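Local coordinates for thioesterase domain-containing protein (Pseudomonas aeruginosa, PDB 1ZKI), which is a hotdog-fold thioesterase that probably hydrolyses acyl-CoA thioesters, at residues 75-81 with 125-131. Residue numbers count along the deposited sequence, not the author numbering.
Sequences QSVTLEC and QGTFAQL
This is an antiparallel strand pair with a classic beta bulge, at the edge of the chain's own hotdog-fold sheet. Strand 76-81 runs beside strand 125-130, with axes 4.4 Å apart at closest approach and N-to-C directions at 143°. Ser76 pairs with Gln130 and Thr78 with Phe128. Val77 and Ala129 form a hydrogen-bonded pair: Val77 N to Ala129 O 3.2 Å, Ala129 N to Val77 O 2.8 Å. The register then shifts by one: Leu79, with helix-like phi/psi of -84/-46, and Glu80 both face Thr127. Thr127 O accepts hydrogen bonds from Leu79 N (2.8 Å) and Glu80 N (3.3 Å). Cys81 pairs with Gly126. Ser76, Phe128 and Cys81 face central helix 51-70, where Ser76 OG hydrogen-bonds to His70 and Thr78 OG1 to Asp59. Thr78 CA lies over the Phe128 ring face, 4.0 Å from its centroid. Val77, Leu79 and Ala129 lie on the face away from the helix. Glu80 salt-bridges Lys82 of the second subunit. Glu80, chi1 and chi2 both p, brings its OE2 to 2.5 Å from Thr127 OG1, which donates the hydrogen bond.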
loop_
_atom_site.group_PDB
_atom_site.type_symbol
_atom_site.label_atom_id
_atom_site.label_comp_id
_atom_site.label_asym_id
_atom_site.label_seq_id
_atom_site.Cartn_x
_atom_site.Cartn_y
_atom_site.Cartn_z
ATOM N N GLN A 75 -6.708 22.465 -1.294
ATOM C CA GLN A 75 -6.593 21.682 -0.069
ATOM C C GLN A 75 -7.135 20.270 -0.247
ATOM O O GLN A 75 -8.020 20.033 -1.069
ATOM C CB GLN A 75 -7.340 22.376 1.074
ATOM C CG GLN A 75 -6.944 23.838 1.303
ATOM C CD GLN A 75 -5.498 23.988 1.767
ATOM O OE1 GLN A 75 -4.775 24.884 1.314
ATOM N NE2 GLN A 75 -5.076 23.115 2.677
ATOM N N SER A 76 -6.575 19.342 0.529
ATOM C CA SER A 76 -7.125 17.997 0.677
ATOM C C SER A 76 -6.998 17.610 2.145
ATOM O O SER A 76 -6.165 18.172 2.871
ATOM C CB SER A 76 -6.392 16.987 -0.217
ATOM O OG SER A 76 -4.982 17.080 -0.041
ATOM N N VAL A 77 -7.827 16.664 2.584
ATOM C CA VAL A 77 -7.777 16.172 3.962
ATOM C C VAL A 77 -7.840 14.648 3.952
ATOM O O VAL A 77 -8.450 14.055 3.051
ATOM C CB VAL A 77 -8.935 16.735 4.835
ATOM C CG1 VAL A 77 -8.825 18.267 4.943
ATOM C CG2 VAL A 77 -10.299 16.337 4.273
ATOM N N THR A 78 -7.198 14.028 4.935
ATOM C CA THR A 78 -7.200 12.575 5.037
ATOM C C THR A 78 -8.609 12.042 5.327
ATOM O O THR A 78 -9.257 12.475 6.308
ATOM C CB THR A 78 -6.255 12.099 6.155
ATOM O OG1 THR A 78 -5.031 12.855 6.120
ATOM C CG2 THR A 78 -5.957 10.609 6.008
ATOM N N LEU A 79 -9.108 11.139 4.481
ATOM C CA LEU A 79 -10.321 10.395 4.812
ATOM C C LEU A 79 -9.975 9.180 5.681
ATOM O O LEU A 79 -10.664 8.890 6.662
ATOM C CB LEU A 79 -11.065 9.898 3.564
ATOM C CG LEU A 79 -11.875 10.872 2.715
ATOM C CD1 LEU A 79 -12.430 10.110 1.534
ATOM C CD2 LEU A 79 -13.001 11.501 3.554
ATOM N N GLU A 80 -8.936 8.447 5.282
ATOM C CA GLU A 80 -8.555 7.220 5.993
ATOM C C GLU A 80 -7.134 6.853 5.626
ATOM O O GLU A 80 -6.631 7.294 4.608
ATOM C CB GLU A 80 -9.505 6.052 5.637
ATOM C CG GLU A 80 -9.491 5.616 4.155
ATOM C CD GLU A 80 -8.355 4.631 3.831
ATOM O OE1 GLU A 80 -7.996 3.809 4.701
ATOM O OE2 GLU A 80 -7.807 4.689 2.696
ATOM N N CYS A 81 -6.508 6.026 6.447
ATOM C CA CYS A 81 -5.158 5.533 6.154
ATOM C C CYS A 81 -4.957 4.209 6.850
ATOM O O CYS A 81 -5.549 3.965 7.908
ATOM C CB CYS A 81 -4.111 6.539 6.644
ATOM S SG CYS A 81 -2.460 6.176 6.028
ATOM N N GLN A 125 -1.029 3.093 2.973
ATOM C CA GLN A 125 -1.862 3.494 1.849
ATOM C C GLN A 125 -3.045 4.216 2.443
ATOM O O GLN A 125 -3.591 3.766 3.449
ATOM C CB GLN A 125 -2.340 2.231 1.123
ATOM C CG GLN A 125 -3.126 2.453 -0.141
ATOM C CD GLN A 125 -3.530 1.128 -0.787
ATOM O OE1 GLN A 125 -4.720 0.876 -1.027
ATOM N NE2 GLN A 125 -2.545 0.265 -1.035
ATOM N N GLY A 126 -3.427 5.334 1.839
ATOM C CA GLY A 126 -4.565 6.126 2.347
ATOM C C GLY A 126 -5.325 6.842 1.252
ATOM O O GLY A 126 -4.911 6.846 0.073
ATOM N N THR A 127 -6.423 7.474 1.653
ATOM C CA THR A 127 -7.339 8.106 0.724
ATOM C C THR A 127 -7.561 9.501 1.258
ATOM O O THR A 127 -7.820 9.685 2.456
ATOM C CB THR A 127 -8.672 7.355 0.662
ATOM O OG1 THR A 127 -8.424 5.947 0.588
ATOM C CG2 THR A 127 -9.530 7.808 -0.564
ATOM N N PHE A 128 -7.458 10.476 0.364
ATOM C CA PHE A 128 -7.680 11.885 0.696
ATOM C C PHE A 128 -8.902 12.400 -0.047
ATOM O O PHE A 128 -9.221 11.936 -1.153
ATOM C CB PHE A 128 -6.426 12.696 0.325
ATOM C CG PHE A 128 -5.323 12.608 1.342
ATOM C CD1 PHE A 128 -4.991 13.716 2.109
ATOM C CD2 PHE A 128 -4.635 11.421 1.557
ATOM C CE1 PHE A 128 -3.979 13.654 3.062
ATOM C CE2 PHE A 128 -3.622 11.330 2.525
ATOM C CZ PHE A 128 -3.289 12.451 3.278
ATOM N N ALA A 129 -9.606 13.359 0.556
ATOM C CA ALA A 129 -10.745 13.974 -0.107
ATOM C C ALA A 129 -10.239 15.289 -0.691
ATOM O O ALA A 129 -9.568 16.066 -0.001
ATOM C CB ALA A 129 -11.875 14.206 0.874
ATOM N N GLN A 130 -10.487 15.484 -1.983
ATOM C CA GLN A 130 -10.115 16.719 -2.671
ATOM C C GLN A 130 -11.106 17.806 -2.274
ATOM O O GLN A 130 -12.307 17.671 -2.521
ATOM C CB GLN A 130 -10.116 16.508 -4.195
ATOM C CG GLN A 130 -9.711 17.740 -5.010
ATOM C CD GLN A 130 -8.264 18.128 -4.780
ATOM O OE1 GLN A 130 -7.355 17.388 -5.148
ATOM N NE2 GLN A 130 -8.043 19.297 -4.163
ATOM N N LEU A 131 -10.607 18.858 -1.624
ATOM C CA LEU A 131 -11.453 19.995 -1.259
ATOM C C LEU A 131 -11.381 21.066 -2.343
ATOM O O LEU A 131 -10.592 20.953 -3.288
ATOM C CB LEU A 131 -11.065 20.567 0.112
ATOM C CG LEU A 131 -11.116 19.589 1.295
ATOM C CD1 LEU A 131 -10.776 20.303 2.594
ATOM C CD2 LEU A 131 -12.474 18.879 1.398
#